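Local coordinates for protein 2-hydroxyethylphosphonate dioxygenase (Streptomyces viridochromogenes, PDB 4YAR) that uses ferrous iron and dioxygen to cleave 2-hydroxyethylphosphonate to hydroxymethylphosphonate and formate in the biosynthesis of the antibiotic phosphinothricin tripeptide, at residues R157-N162 and W304-E308; D166-T170 and Y320-S324. The protein carries 1 engineered substitution. All blocks are in the same frame, centred on the assembly; numbering follows the deposited sequence.

Contact 1 of 2, residues R157-N162 and W304-E308; sequences RVLHAN and WTTIE. With CD (cadmium ion), chain H.
Arg-157 lies over one face of the Trp-304 indole. Its CD carbon sits 3.5 Å from the centroid of the six-membered ring of Trp-304, a CH-pi contact. Beyond CD the chain bends at chi3 (-64°) and runs on over the five-membered ring, where Arg-157 NH1 comes 3.6 Å from Trp-304 CG. Arg-157 CZ lies 4.4 Å from the centroid of the five-membered ring of Trp-304 and makes a cation-pi pair. The guanidinium and indole planes are 43° apart, so this is no flat stack. At the ring edge Val-158 O approaches CZ2 of Trp-304 to 3.2 Å. Leu-159 packs obliquely on the same end of the ring, its CG 3.6 Å from Trp-304 CH2. Further along, Ile-307 lays CD1 against the peptide between Ala-161 and Asn-162, 3.6 Å from Asn-162 N. Its CG2 meets the side-chain amide carbon CG of Asn-162.

His-160 ND1 binds a cadmium ion at 2.4 Å, together with Asp-142 and His-163. A water ligand of the ion donates to Ala-161 O at 2.9 Å. Asp-172 accepts from both His-160 N and Ile-307 N, and so ties the segments together. Strand 156-159 is the edge of a three-stranded antiparallel sheet, beside strand 143-146. The other segment leads from loop into helix 307-312, capped by Thr-306.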
ATOM      1  N   ARG A 157      -9.997 -15.988 -17.785  1.00 22.56           N
ATOM      2  CA  ARG A 157      -9.108 -17.072 -17.379  1.00 22.04           C
ATOM      3  C   ARG A 157      -9.601 -17.629 -16.062  1.00 20.16           C
ATOM      4  O   ARG A 157     -10.193 -16.854 -15.227  1.00 22.08           O
ATOM      5  CB  ARG A 157      -7.682 -16.584 -17.177  1.00 23.96           C
ATOM      6  CG  ARG A 157      -6.694 -17.739 -17.050  1.00 28.12           C
ATOM      7  CD  ARG A 157      -5.307 -17.366 -16.606  1.00 32.28           C
ATOM      8  NE  ARG A 157      -4.658 -16.507 -17.583  1.00 40.89           N
ATOM      9  CZ  ARG A 157      -3.326 -16.393 -17.719  1.00 41.83           C
ATOM     10  NH1 ARG A 157      -2.480 -17.103 -16.946  1.00 33.21           N
ATOM     11  NH2 ARG A 157      -2.852 -15.553 -18.640  1.00 44.61           N
ATOM     12  N   VAL A 158      -9.436 -18.933 -15.891  1.00 18.74           N
ATOM     13  CA  VAL A 158      -9.852 -19.608 -14.653  1.00 19.02           C
ATOM     14  C   VAL A 158      -8.811 -19.396 -13.511  1.00 18.90           C
ATOM     15  O   VAL A 158      -7.614 -19.794 -13.607  1.00 18.82           O
ATOM     16  CB  VAL A 158     -10.120 -21.096 -14.867  1.00 18.77           C
ATOM     17  CG1 VAL A 158     -10.381 -21.839 -13.553  1.00 18.70           C
ATOM     18  CG2 VAL A 158     -11.286 -21.306 -15.788  1.00 20.08           C
ATOM     19  N   LEU A 159      -9.294 -18.843 -12.410  1.00 15.64           N
ATOM     20  CA  LEU A 159      -8.549 -18.858 -11.174  1.00 18.23           C
ATOM     21  C   LEU A 159      -8.936 -20.100 -10.392  1.00 18.70           C
ATOM     22  O   LEU A 159     -10.030 -20.177  -9.824  1.00 18.49           O
ATOM     23  CB  LEU A 159      -8.940 -17.652 -10.339  1.00 21.70           C
ATOM     24  CG  LEU A 159      -8.252 -16.339 -10.418  1.00 28.29           C
ATOM     25  CD1 LEU A 159      -9.143 -15.425 -11.265  1.00 29.21           C
ATOM     26  CD2 LEU A 159      -8.147 -15.841  -8.994  1.00 29.37           C
ATOM     27  N   HIS A 160      -8.037 -21.058 -10.372  1.00 16.57           N
ATOM     28  CA  HIS A 160      -8.295 -22.362  -9.818  1.00 19.20           C
ATOM     29  C   HIS A 160      -8.271 -22.271  -8.293  1.00 18.56           C
ATOM     30  O   HIS A 160      -7.578 -21.442  -7.706  1.00 19.60           O
ATOM     31  CB  HIS A 160      -7.240 -23.358 -10.293  1.00 19.12           C
ATOM     32  CG  HIS A 160      -7.448 -23.830 -11.701  1.00 20.07           C
ATOM     33  ND1 HIS A 160      -8.244 -24.912 -12.024  1.00 21.97           N
ATOM     34  CD2 HIS A 160      -7.099 -23.256 -12.877  1.00 20.56           C
ATOM     35  CE1 HIS A 160      -8.306 -25.026 -13.345  1.00 23.23           C
ATOM     36  NE2 HIS A 160      -7.627 -24.031 -13.883  1.00 25.83           N
ATOM     37  N   ALA A 161      -9.022 -23.153  -7.682  1.00 19.73           N
ATOM     38  CA  ALA A 161      -8.919 -23.458  -6.294  1.00 19.81           C
ATOM     39  C   ALA A 161      -8.121 -24.717  -6.171  1.00 17.46           C
ATOM     40  O   ALA A 161      -8.185 -25.556  -7.008  1.00 18.65           O
ATOM     41  CB  ALA A 161     -10.295 -23.697  -5.697  1.00 19.46           C
ATOM     42  N   ASN A 162      -7.430 -24.866  -5.053  1.00 17.60           N
ATOM     43  CA  ASN A 162      -6.665 -26.090  -4.775  1.00 18.20           C
ATOM     44  C   ASN A 162      -7.664 -27.210  -4.413  1.00 20.48           C
ATOM     45  O   ASN A 162      -8.404 -27.055  -3.437  1.00 25.58           O
ATOM     46  CB  ASN A 162      -5.727 -25.848  -3.647  1.00 19.43           C
ATOM     47  CG  ASN A 162      -4.761 -26.984  -3.424  1.00 19.34           C
ATOM     48  OD1 ASN A 162      -4.892 -28.016  -4.014  1.00 18.40           O
ATOM     49  ND2 ASN A 162      -3.836 -26.804  -2.501  1.00 20.84           N
ATOM     50  N   TRP A 304       0.384 -13.473 -12.686  1.00 19.98           N
ATOM     51  CA  TRP A 304      -0.394 -14.680 -12.377  1.00 20.43           C
ATOM     52  C   TRP A 304       0.428 -15.722 -11.614  1.00 20.95           C
ATOM     53  O   TRP A 304       1.494 -16.148 -12.079  1.00 19.02           O
ATOM     54  CB  TRP A 304      -0.850 -15.307 -13.642  1.00 22.33           C
ATOM     55  CG  TRP A 304      -1.947 -16.362 -13.494  1.00 23.58           C
ATOM     56  CD1 TRP A 304      -1.794 -17.713 -13.357  1.00 24.76           C
ATOM     57  CD2 TRP A 304      -3.345 -16.108 -13.459  1.00 22.62           C
ATOM     58  NE1 TRP A 304      -3.041 -18.321 -13.297  1.00 27.41           N
ATOM     59  CE2 TRP A 304      -4.002 -17.348 -13.326  1.00 24.30           C
ATOM     60  CE3 TRP A 304      -4.126 -14.934 -13.520  1.00 23.74           C
ATOM     61  CZ2 TRP A 304      -5.383 -17.456 -13.295  1.00 23.33           C
ATOM     62  CZ3 TRP A 304      -5.494 -15.051 -13.477  1.00 20.45           C
ATOM     63  CH2 TRP A 304      -6.112 -16.302 -13.367  1.00 22.61           C
ATOM     64  N   THR A 305      -0.097 -16.219 -10.510  1.00 16.49           N
ATOM     65  CA  THR A 305       0.621 -17.204  -9.687  1.00 17.05           C
ATOM     66  C   THR A 305      -0.310 -18.408  -9.431  1.00 17.71           C
ATOM     67  O   THR A 305      -1.398 -18.266  -8.855  1.00 16.67           O
ATOM     68  CB  THR A 305       1.067 -16.618  -8.375  1.00 16.42           C
ATOM     69  OG1 THR A 305       1.957 -15.541  -8.636  1.00 18.00           O
ATOM     70  CG2 THR A 305       1.742 -17.591  -7.462  1.00 15.53           C
ATOM     71  N   THR A 306       0.122 -19.571  -9.914  1.00 16.09           N
ATOM     72  CA  THR A 306      -0.714 -20.778  -9.817  1.00 16.56           C
ATOM     73  C   THR A 306      -0.508 -21.435  -8.461  1.00 17.05           C
ATOM     74  O   THR A 306       0.426 -21.137  -7.741  1.00 14.65           O
ATOM     75  CB  THR A 306      -0.355 -21.834 -10.883  1.00 17.37           C
ATOM     76  OG1 THR A 306       0.999 -22.258 -10.693  1.00 17.94           O
ATOM     77  CG2 THR A 306      -0.509 -21.290 -12.257  1.00 18.45           C
ATOM     78  N   ILE A 307      -1.386 -22.384  -8.141  1.00 15.23           N
ATOM     79  CA  ILE A 307      -1.197 -23.209  -6.956  1.00 17.09           C
ATOM     80  C   ILE A 307       0.213 -23.846  -6.962  1.00 18.48           C
ATOM     81  O   ILE A 307       0.916 -23.865  -5.946  1.00 18.21           O
ATOM     82  CB  ILE A 307      -2.268 -24.289  -6.942  1.00 16.97           C
ATOM     83  CG1 ILE A 307      -3.657 -23.634  -6.709  1.00 19.40           C
ATOM     84  CG2 ILE A 307      -2.058 -25.239  -5.831  1.00 18.37           C
ATOM     85  CD1 ILE A 307      -4.776 -24.342  -7.454  1.00 19.34           C
ATOM     86  N   GLU A 308       0.590 -24.378  -8.094  1.00 20.26           N
ATOM     87  CA  GLU A 308       1.857 -25.065  -8.206  1.00 22.64           C
ATOM     88  C   GLU A 308       3.008 -24.115  -8.046  1.00 20.06           C
ATOM     89  O   GLU A 308       3.994 -24.461  -7.368  1.00 21.23           O
ATOM     90  CB  GLU A 308       1.970 -25.827  -9.513  1.00 27.04           C
ATOM     91  CG  GLU A 308       1.102 -27.069  -9.458  1.00 40.73           C
ATOM     92  CD  GLU A 308       1.079 -27.879 -10.747  1.00 55.88           C
ATOM     93  OE1 GLU A 308       1.033 -27.269 -11.858  1.00 72.04           O
ATOM     94  OE2 GLU A 308       1.085 -29.131 -10.625  1.00 58.01           O
TER
HETATM   95 CD    CD H 507      -9.355 -26.513 -10.697  1.00 20.65          CD
HETATM   96  O   HOH W   1      -7.083 -26.663  -9.442  1.00 19.97           O

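Contact 2 of 2, residues D166-T170 and Y320-S324; sequences DRWIT and YEAAS
Ile-169 and Ala-323 mark the closest approach of the two backbones, with Ile-169 CA and Ala-323 CA 7.4 Å apart. The backbones do not pair, and side chains fill the gap. Residues 166-169 form a type I beta turn, closed by a hydrogen bond of 3.1 Å from Ile-169 N to Asp-166 O. Residues 320-324 are an extended strand.

Trp-168 does most of the bridging. Its CG stands between the backbone N and the carbonyl carbon (chi1 68°), and the indole reaches from the turn to the strand with its six-membered ring foremost. CH2 of Trp-168 meets the CB of Ala-323 at 3.8 Å. The carbonyl carbon of Ala-322 lies at the ring edge, close to its plane. Glu-321 O comes obliquely to CZ3 of Trp-168, at 3.7 Å. The Glu-321 side chain is extended beyond CG and crosses the indole at about a right angle. Its CD carbon is 3.9 Å from Trp-168 CZ2, and the carboxylate is turned 42° from the ring. This is packing without a hydrogen bond. The carboxylate has a long, weak ion pair with Arg-340. Within its own segment Ile-169 covers one indole face of Trp-168, with CG1 4.0 Å from the ring plane, over its centre. Ile-169 CD1 also touches Ala-323 CB, at 3.9 Å. Ala-323 CB thus meets both the indole and Ile-169.

Phe-338 and Arg-340 of strand 335-343 also touch Trp-168, and helix 307-312 packs on Ile-169. The contact lies away from the annotated sites. A loop of the first cupin-like beta unit, between strands 156-159 and 173-176, packs on a strand of the second, as in the two-cupin architecture of this enzyme.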
ATOM      1  N   ASP A 166      -2.575 -29.873   0.889  1.00 31.91           N
ATOM      2  CA  ASP A 166      -1.820 -28.638   1.043  1.00 30.14           C
ATOM      3  C   ASP A 166      -2.765 -27.505   0.774  1.00 27.13           C
ATOM      4  O   ASP A 166      -2.383 -26.585   0.057  1.00 21.09           O
ATOM      5  CB  ASP A 166      -0.683 -28.516   0.014  1.00 33.34           C
ATOM      6  CG  ASP A 166       0.366 -29.568   0.135  1.00 44.44           C
ATOM      7  OD1 ASP A 166       0.602 -30.061   1.270  1.00 46.47           O
ATOM      8  OD2 ASP A 166       1.002 -29.863  -0.926  1.00 46.20           O
ATOM      9  N   ARG A 167      -3.969 -27.570   1.358  1.00 26.28           N
ATOM     10  CA  ARG A 167      -4.994 -26.618   1.161  1.00 29.14           C
ATOM     11  C   ARG A 167      -4.710 -25.314   1.901  1.00 26.59           C
ATOM     12  O   ARG A 167      -5.443 -24.345   1.742  1.00 22.43           O
ATOM     13  CB  ARG A 167      -6.328 -27.176   1.629  1.00 37.02           C
ATOM     14  CG  ARG A 167      -6.729 -28.464   0.921  1.00 39.11           C
ATOM     15  CD  ARG A 167      -7.425 -28.248  -0.416  1.00 37.18           C
ATOM     16  NE  ARG A 167      -8.868 -28.065  -0.259  1.00 41.85           N
ATOM     17  CZ  ARG A 167      -9.850 -28.782  -0.812  1.00 40.18           C
ATOM     18  NH1 ARG A 167      -9.645 -29.814  -1.617  1.00 46.41           N
ATOM     19  NH2 ARG A 167     -11.090 -28.427  -0.561  1.00 44.05           N
ATOM     20  N   TRP A 168      -3.670 -25.288   2.729  1.00 22.83           N
ATOM     21  CA  TRP A 168      -3.191 -24.014   3.239  1.00 21.80           C
ATOM     22  C   TRP A 168      -2.803 -23.055   2.079  1.00 23.03           C
ATOM     23  O   TRP A 168      -2.790 -21.820   2.230  1.00 22.60           O
ATOM     24  CB  TRP A 168      -2.086 -24.238   4.244  1.00 20.43           C
ATOM     25  CG  TRP A 168      -0.820 -24.766   3.759  1.00 22.75           C
ATOM     26  CD1 TRP A 168      -0.530 -26.058   3.508  1.00 20.48           C
ATOM     27  CD2 TRP A 168       0.395 -24.014   3.519  1.00 23.07           C
ATOM     28  NE1 TRP A 168       0.806 -26.180   3.096  1.00 26.84           N
ATOM     29  CE2 TRP A 168       1.392 -24.936   3.110  1.00 23.76           C
ATOM     30  CE3 TRP A 168       0.730 -22.668   3.616  1.00 24.03           C
ATOM     31  CZ2 TRP A 168       2.663 -24.548   2.762  1.00 24.14           C
ATOM     32  CZ3 TRP A 168       2.036 -22.282   3.336  1.00 27.21           C
ATOM     33  CH2 TRP A 168       2.996 -23.224   2.916  1.00 24.22           C
ATOM     34  N   ILE A 169      -2.450 -23.625   0.937  1.00 19.18           N
ATOM     35  CA  ILE A 169      -2.359 -22.849  -0.311  1.00 19.29           C
ATOM     36  C   ILE A 169      -3.693 -22.996  -0.946  1.00 17.92           C
ATOM     37  O   ILE A 169      -4.084 -24.100  -1.422  1.00 16.47           O
ATOM     38  CB  ILE A 169      -1.215 -23.359  -1.227  1.00 18.10           C
ATOM     39  CG1 ILE A 169       0.139 -23.294  -0.496  1.00 17.36           C
ATOM     40  CG2 ILE A 169      -1.297 -22.684  -2.610  1.00 17.16           C
ATOM     41  CD1 ILE A 169       1.331 -24.018  -1.113  1.00 17.59           C
ATOM     42  N   THR A 170      -4.495 -21.948  -0.862  1.00 18.94           N
ATOM     43  CA  THR A 170      -5.908 -22.068  -1.093  1.00 17.35           C
ATOM     44  C   THR A 170      -6.270 -22.148  -2.594  1.00 17.74           C
ATOM     45  O   THR A 170      -7.279 -22.794  -2.990  1.00 16.69           O
ATOM     46  CB  THR A 170      -6.700 -20.913  -0.431  1.00 18.55           C
ATOM     47  OG1 THR A 170      -6.394 -19.647  -1.071  1.00 16.74           O
ATOM     48  CG2 THR A 170      -6.387 -20.831   1.042  1.00 20.70           C
ATOM     49  N   TYR A 320       7.320 -20.681  11.029  1.00 21.27           N
ATOM     50  CA  TYR A 320       6.222 -20.867  10.085  1.00 22.88           C
ATOM     51  C   TYR A 320       6.664 -21.591   8.850  1.00 21.42           C
ATOM     52  O   TYR A 320       7.833 -21.666   8.602  1.00 24.09           O
ATOM     53  CB  TYR A 320       5.623 -19.471   9.722  1.00 22.98           C
ATOM     54  CG  TYR A 320       5.383 -18.614  10.940  1.00 23.48           C
ATOM     55  CD1 TYR A 320       4.304 -18.859  11.768  1.00 27.31           C
ATOM     56  CD2 TYR A 320       6.252 -17.585  11.293  1.00 23.88           C
ATOM     57  CE1 TYR A 320       4.090 -18.117  12.881  1.00 25.42           C
ATOM     58  CE2 TYR A 320       6.049 -16.825  12.441  1.00 23.81           C
ATOM     59  CZ  TYR A 320       4.959 -17.099  13.226  1.00 26.60           C
ATOM     60  OH  TYR A 320       4.642 -16.394  14.362  1.00 28.84           O
ATOM     61  N   GLU A 321       5.714 -22.175   8.091  1.00 22.28           N
ATOM     62  CA  GLU A 321       5.934 -22.509   6.686  1.00 21.33           C
ATOM     63  C   GLU A 321       5.233 -21.441   5.813  1.00 19.33           C
ATOM     64  O   GLU A 321       4.145 -21.039   6.128  1.00 17.29           O
ATOM     65  CB  GLU A 321       5.516 -23.936   6.356  1.00 25.23           C
ATOM     66  CG  GLU A 321       6.242 -24.510   5.120  1.00 29.80           C
ATOM     67  CD  GLU A 321       5.778 -25.898   4.669  1.00 32.29           C
ATOM     68  OE1 GLU A 321       6.229 -26.359   3.610  1.00 37.44           O
ATOM     69  OE2 GLU A 321       4.976 -26.539   5.360  1.00 38.03           O
ATOM     70  N   ALA A 322       5.938 -20.943   4.809  1.00 17.99           N
ATOM     71  CA  ALA A 322       5.405 -19.802   3.997  1.00 19.85           C
ATOM     72  C   ALA A 322       5.338 -20.183   2.557  1.00 18.72           C
ATOM     73  O   ALA A 322       6.171 -20.903   2.063  1.00 19.07           O
ATOM     74  CB  ALA A 322       6.252 -18.551   4.219  1.00 18.13           C
ATOM     75  N   ALA A 323       4.322 -19.687   1.822  1.00 17.17           N
ATOM     76  CA  ALA A 323       4.331 -19.808   0.396  1.00 18.69           C
ATOM     77  C   ALA A 323       3.853 -18.450  -0.188  1.00 17.42           C
ATOM     78  O   ALA A 323       3.058 -17.739   0.446  1.00 18.01           O
ATOM     79  CB  ALA A 323       3.343 -20.884  -0.015  1.00 17.95           C
ATOM     80  N   SER A 324       4.350 -18.137  -1.370  1.00 16.60           N
ATOM     81  CA  SER A 324       4.067 -16.861  -2.004  1.00 16.20           C
ATOM     82  C   SER A 324       2.790 -16.769  -2.746  1.00 16.93           C
ATOM     83  O   SER A 324       2.424 -17.664  -3.478  1.00 17.27           O
ATOM     84  CB  SER A 324       5.187 -16.519  -3.003  1.00 18.28           C
ATOM     85  OG  SER A 324       6.482 -16.575  -2.383  1.00 18.18           O
TER

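How the contacts relate
Contact 1 and contact 2 adjoin, with centres about 14 Å apart, and their segments alternate along the chain. Contact 2 is buried and contact 1 only partly so. Segments 157-162 and 166-170 are linked directly: Asn-162 N and ND2 probably bond to Thr-170 O and Ile-169 O, each at 2.9 Å, while Asn-162 OD1 bonds to Gly-164 N. Helix 307-312 is common to both. Each contact has a tryptophan as its largest contributor, joined in contact 1 by Ile-307. In contact 1 an arginine lies over its face, and a separate residue of the same segment, His-160, binds cadmium. In contact 2 the ring meets an alanine methyl, strand backbone and the Glu-321 side chain.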